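Local coordinates for protein restriction endonuclease Hpy99I (Helicobacter pylori, PDB 3GOX) that cuts double-stranded DNA at a short pseudopalindromic recognition sequence, as a zinc-containing type II restriction endonuclease of the beta-beta-alpha-Me class, at residues Met11-Gln23 with Pro29-Lys41. Residues are numbered along the deposited sequence; the frame is centred on the assembly and turned at random. Where two conformers were deposited one is given.
Sequences MLKNDDFVIAKNQ and PNSVGVIRAVNGK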
loop_
_atom_site.group_PDB
_atom_site.type_symbol
_atom_site.label_atom_id
_atom_site.label_comp_id
_atom_site.label_asym_id
_atom_site.label_seq_id
_atom_site.Cartn_x
_atom_site.Cartn_y
_atom_site.Cartn_z
ATOM N N MET A 11 -12.281 -24.324 32.808
ATOM C CA MET A 11 -12.928 -24.236 31.466
ATOM C C MET A 11 -12.217 -23.226 30.556
ATOM O O MET A 11 -11.605 -23.620 29.554
ATOM C CB MET A 11 -14.413 -23.889 31.618
ATOM C CG MET A 11 -15.198 -23.809 30.304
ATOM S SD MET A 11 -14.811 -25.125 29.118
ATOM C CE MET A 11 -16.433 -25.425 28.417
ATOM N N LEU A 12 -12.295 -21.937 30.885
ATOM C CA LEU A 12 -11.511 -20.926 30.164
ATOM C C LEU A 12 -10.037 -21.039 30.579
ATOM O O LEU A 12 -9.709 -21.356 31.742
ATOM C CB LEU A 12 -12.042 -19.506 30.391
ATOM C CG LEU A 12 -13.383 -19.159 29.733
ATOM C CD1 LEU A 12 -13.902 -17.825 30.261
ATOM C CD2 LEU A 12 -13.306 -19.112 28.193
ATOM N N LYS A 13 -9.160 -20.831 29.607
ATOM C CA LYS A 13 -7.712 -20.868 29.816
ATOM C C LYS A 13 -7.126 -19.533 29.416
ATOM O O LYS A 13 -7.647 -18.856 28.522
ATOM C CB LYS A 13 -7.062 -21.955 28.954
ATOM C CG LYS A 13 -7.598 -23.344 29.160
ATOM C CD LYS A 13 -6.871 -24.335 28.279
ATOM C CE LYS A 13 -7.005 -24.028 26.784
ATOM N NZ LYS A 13 -6.496 -25.169 25.955
ATOM N N ASN A 14 -6.031 -19.154 30.055
ATOM C CA ASN A 14 -5.239 -18.039 29.568
ATOM C C ASN A 14 -4.939 -18.220 28.079
ATOM O O ASN A 14 -4.633 -19.330 27.625
ATOM C CB ASN A 14 -3.959 -17.868 30.391
ATOM C CG ASN A 14 -4.230 -17.254 31.766
ATOM O OD1 ASN A 14 -5.173 -16.462 31.919
ATOM N ND2 ASN A 14 -3.378 -17.573 32.751
ATOM N N ASP A 15 -5.074 -17.110 27.342
ATOM C CA ASP A 15 -4.836 -16.982 25.897
ATOM C C ASP A 15 -6.062 -17.340 25.063
ATOM O O ASP A 15 -6.047 -17.120 23.850
ATOM C CB ASP A 15 -3.613 -17.751 25.410
ATOM C CG ASP A 15 -2.356 -17.397 26.177
ATOM O OD1 ASP A 15 -2.188 -16.228 26.548
ATOM O OD2 ASP A 15 -1.505 -18.295 26.335
ATOM N N ASP A 16 -7.118 -17.865 25.689
ATOM C CA ASP A 16 -8.373 -18.118 24.975
ATOM C C ASP A 16 -9.039 -16.801 24.598
ATOM O O ASP A 16 -8.871 -15.781 25.274
ATOM C CB ASP A 16 -9.389 -18.895 25.817
ATOM C CG ASP A 16 -9.034 -20.354 26.012
ATOM O OD1 ASP A 16 -8.147 -20.899 25.319
ATOM O OD2 ASP A 16 -9.727 -20.965 26.860
ATOM N N PHE A 17 -9.822 -16.840 23.525
ATOM C CA PHE A 17 -10.619 -15.694 23.090
ATOM C C PHE A 17 -12.096 -15.835 23.430
ATOM O O PHE A 17 -12.662 -16.922 23.376
ATOM C CB PHE A 17 -10.434 -15.474 21.584
ATOM C CG PHE A 17 -9.081 -14.933 21.235
ATOM C CD1 PHE A 17 -8.821 -13.578 21.305
ATOM C CD2 PHE A 17 -8.053 -15.787 20.890
ATOM C CE1 PHE A 17 -7.552 -13.099 21.010
ATOM C CE2 PHE A 17 -6.790 -15.309 20.595
ATOM C CZ PHE A 17 -6.551 -13.956 20.659
ATOM N N VAL A 18 -12.699 -14.716 23.816
ATOM C CA VAL A 18 -14.083 -14.663 24.234
ATOM C C VAL A 18 -14.743 -13.421 23.675
ATOM O O VAL A 18 -14.047 -12.460 23.279
ATOM C CB VAL A 18 -14.206 -14.610 25.772
ATOM C CG1 VAL A 18 -13.723 -15.926 26.381
ATOM C CG2 VAL A 18 -13.436 -13.423 26.357
ATOM N N ILE A 19 -16.071 -13.432 23.675
ATOM C CA ILE A 19 -16.826 -12.202 23.501
ATOM C C ILE A 19 -17.610 -11.916 24.770
ATOM O O ILE A 19 -18.015 -12.829 25.503
ATOM C CB ILE A 19 -17.785 -12.238 22.288
ATOM C CG1 ILE A 19 -18.697 -13.462 22.346
ATOM C CG2 ILE A 19 -16.967 -12.162 20.988
ATOM C CD1 ILE A 19 -19.747 -13.488 21.242
ATOM N N ALA A 20 -17.841 -10.637 25.017
ATOM C CA ALA A 20 -18.804 -10.210 26.025
ATOM C C ALA A 20 -20.208 -10.542 25.552
ATOM O O ALA A 20 -20.619 -10.120 24.482
ATOM C CB ALA A 20 -18.676 -8.703 26.279
ATOM N N LYS A 21 -20.948 -11.289 26.364
ATOM C CA LYS A 21 -22.342 -11.588 26.041
ATOM C C LYS A 21 -23.240 -10.368 26.188
ATOM O O LYS A 21 -24.193 -10.222 25.444
ATOM C CB LYS A 21 -22.879 -12.703 26.941
ATOM C CG LYS A 21 -22.262 -14.060 26.689
ATOM C CD LYS A 21 -22.814 -15.119 27.668
ATOM C CE LYS A 21 -24.149 -15.647 27.217
ATOM N NZ LYS A 21 -24.423 -16.987 27.806
ATOM N N ASN A 22 -22.942 -9.532 27.176
ATOM C CA ASN A 22 -23.758 -8.381 27.532
ATOM C C ASN A 22 -22.852 -7.180 27.757
ATOM O O ASN A 22 -21.636 -7.276 27.600
ATOM C CB ASN A 22 -24.546 -8.669 28.820
ATOM C CG ASN A 22 -25.142 -10.064 28.844
ATOM O OD1 ASN A 22 -25.974 -10.398 28.005
ATOM N ND2 ASN A 22 -24.707 -10.886 29.803
ATOM N N GLN A 23 -23.443 -6.050 28.129
ATOM C CA GLN A 23 -22.687 -4.843 28.459
ATOM C C GLN A 23 -21.902 -5.018 29.744
ATOM O O GLN A 23 -22.457 -5.388 30.784
ATOM C CB GLN A 23 -23.639 -3.653 28.631
ATOM C CG GLN A 23 -22.940 -2.283 28.674
ATOM C CD GLN A 23 -22.651 -1.692 27.305
ATOM O OE1 GLN A 23 -23.318 -2.012 26.313
ATOM N NE2 GLN A 23 -21.671 -0.774 27.254
ATOM N N PRO A 29 -21.662 -5.463 24.006
ATOM C CA PRO A 29 -21.743 -6.856 23.617
ATOM C C PRO A 29 -20.992 -7.168 22.330
ATOM O O PRO A 29 -20.897 -6.323 21.459
ATOM C CB PRO A 29 -23.247 -7.106 23.466
ATOM C CG PRO A 29 -23.861 -6.094 24.339
ATOM C CD PRO A 29 -23.000 -4.886 24.234
ATOM N N ASN A 30 -20.439 -8.383 22.263
ATOM C CA ASN A 30 -19.702 -8.904 21.108
ATOM C C ASN A 30 -18.298 -8.347 20.960
ATOM O O ASN A 30 -17.577 -8.702 20.022
ATOM C CB ASN A 30 -20.487 -8.754 19.800
ATOM C CG ASN A 30 -21.784 -9.500 19.830
ATOM O OD1 ASN A 30 -21.873 -10.541 20.456
ATOM N ND2 ASN A 30 -22.803 -8.961 19.181
ATOM N N SER A 31 -17.869 -7.559 21.943
ATOM C CA SER A 31 -16.462 -7.142 22.039
ATOM C C SER A 31 -15.598 -8.354 22.284
ATOM O O SER A 31 -15.885 -9.131 23.197
ATOM C CB SER A 31 -16.285 -6.152 23.182
ATOM O OG SER A 31 -16.978 -4.938 22.941
ATOM N N VAL A 32 -14.539 -8.518 21.490
ATOM C CA VAL A 32 -13.594 -9.626 21.627
ATOM C C VAL A 32 -12.541 -9.280 22.664
ATOM O O VAL A 32 -11.960 -8.194 22.675
ATOM C CB VAL A 32 -12.911 -9.968 20.282
ATOM C CG1 VAL A 32 -11.893 -11.125 20.440
ATOM C CG2 VAL A 32 -13.983 -10.333 19.263
ATOM N N GLY A 33 -12.282 -10.248 23.533
ATOM C CA GLY A 33 -11.219 -10.156 24.516
ATOM C C GLY A 33 -10.395 -11.421 24.560
ATOM O O GLY A 33 -10.810 -12.476 24.081
ATOM N N VAL A 34 -9.201 -11.290 25.130
ATOM C CA VAL A 34 -8.313 -12.423 25.389
ATOM C C VAL A 34 -8.179 -12.605 26.915
ATOM O O VAL A 34 -8.078 -11.632 27.691
ATOM C CB VAL A 34 -6.949 -12.230 24.704
ATOM C CG1 VAL A 34 -6.236 -10.986 25.169
ATOM C CG2 VAL A 34 -6.093 -13.471 24.893
ATOM N N ILE A 35 -8.193 -13.858 27.371
ATOM C CA ILE A 35 -8.084 -14.150 28.794
ATOM C C ILE A 35 -6.639 -13.978 29.246
ATOM O O ILE A 35 -5.741 -14.592 28.671
ATOM C CB ILE A 35 -8.547 -15.595 29.092
ATOM C CG1 ILE A 35 -9.982 -15.809 28.592
ATOM C CG2 ILE A 35 -8.391 -15.934 30.589
ATOM C CD1 ILE A 35 -10.950 -14.874 29.176
ATOM N N ARG A 36 -6.424 -13.136 30.269
ATOM C CA ARG A 36 -5.092 -12.797 30.767
ATOM C C ARG A 36 -4.765 -13.371 32.137
ATOM O O ARG A 36 -3.597 -13.489 32.500
ATOM C CB ARG A 36 -4.911 -11.264 30.795
ATOM C CG ARG A 36 -4.938 -10.586 29.422
ATOM C CD ARG A 36 -4.023 -11.238 28.375
ATOM N NE ARG A 36 -3.375 -10.259 27.518
ATOM C CZ ARG A 36 -2.746 -10.552 26.386
ATOM N NH1 ARG A 36 -2.722 -11.803 25.937
ATOM N NH2 ARG A 36 -2.163 -9.577 25.689
ATOM N N ALA A 37 -5.804 -13.668 32.910
ATOM C CA ALA A 37 -5.651 -14.401 34.161
ATOM C C ALA A 37 -6.968 -15.085 34.468
ATOM O O ALA A 37 -8.013 -14.655 34.015
ATOM C CB ALA A 37 -5.234 -13.461 35.305
ATOM N N VAL A 38 -6.880 -16.162 35.245
ATOM C CA VAL A 38 -8.042 -16.932 35.681
ATOM C C VAL A 38 -8.077 -16.983 37.208
ATOM O O VAL A 38 -7.074 -17.299 37.853
ATOM C CB VAL A 38 -8.009 -18.377 35.118
ATOM C CG1 VAL A 38 -9.171 -19.198 35.668
ATOM C CG2 VAL A 38 -8.023 -18.374 33.582
ATOM N N ASN A 39 -9.239 -16.660 37.776
ATOM C CA ASN A 39 -9.503 -16.805 39.218
ATOM C C ASN A 39 -10.821 -17.526 39.544
ATOM O O ASN A 39 -11.864 -16.889 39.662
ATOM C CB ASN A 39 -9.555 -15.429 39.866
ATOM C CG ASN A 39 -8.199 -14.797 39.988
ATOM O OD1 ASN A 39 -7.843 -13.902 39.224
ATOM N ND2 ASN A 39 -7.428 -15.263 40.957
ATOM N N GLY A 40 -10.785 -18.840 39.715
ATOM C CA GLY A 40 -12.031 -19.587 39.899
ATOM C C GLY A 40 -12.891 -19.480 38.651
ATOM O O GLY A 40 -12.435 -19.802 37.558
ATOM N N LYS A 41 -14.127 -19.011 38.793
ATOM C CA LYS A 41 -14.984 -18.788 37.622
ATOM C C LYS A 41 -15.066 -17.317 37.216
ATOM O O LYS A 41 -16.072 -16.859 36.679
ATOM C CB LYS A 41 -16.381 -19.378 37.839
ATOM C CG LYS A 41 -16.372 -20.898 37.941
ATOM C CD LYS A 41 -17.680 -21.512 37.464
ATOM C CE LYS A 41 -17.603 -23.029 37.452
ATOM N NZ LYS A 41 -18.937 -23.665 37.227
HETATM O O HOH W 1 -3.117 -14.225 27.677
HETATM O O HOH W 2 -23.421 -10.996 22.514
#
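V18 and G33 face each other as an antiparallel hydrogen-bonded pair in a beta hairpin of the SH3-like domain, formed by strands 17-20 and 32-39. The pair exchanges two bonds, V18 N to G33 O (2.9 Å) and G33 N to V18 O (2.8 Å). The ladder runs on in both directions: at the A20 end N30 N gives a nearly straight bond to A20 O, and past the other end of strand 17-20, I35 N reaches D16 O and D15 N reaches I35 O (both 2.9 Å). There a type II turn from K13 to D16 folds over I35, its D16 carboxylate taking the K13 N-H from above its plane.

Apolar side chains divide between the two faces. On that of F17 and I19, V34 CG2 lies over one face of the F17 ring, 4.1 Å above its plane and offset toward the rim, with V137 of the second subunit packing on V34. I19 meets V32 methyl to methyl, CG2 to CG2 at 3.9 Å. On the face of V18, the I35 side chain points toward segment 11-23: chi1 (-57°) sets CG1 anti to the carbonyl carbon and the bend at chi2 (-58°) brings CD1 to V18 CG2 at 4.0 Å.

At the exposed end, D15 and R36 stand too far apart for a salt bridge, and a water links them: it donates to D15 OD1 and I35 O and accepts from R36 NH1 at 3.0 Å.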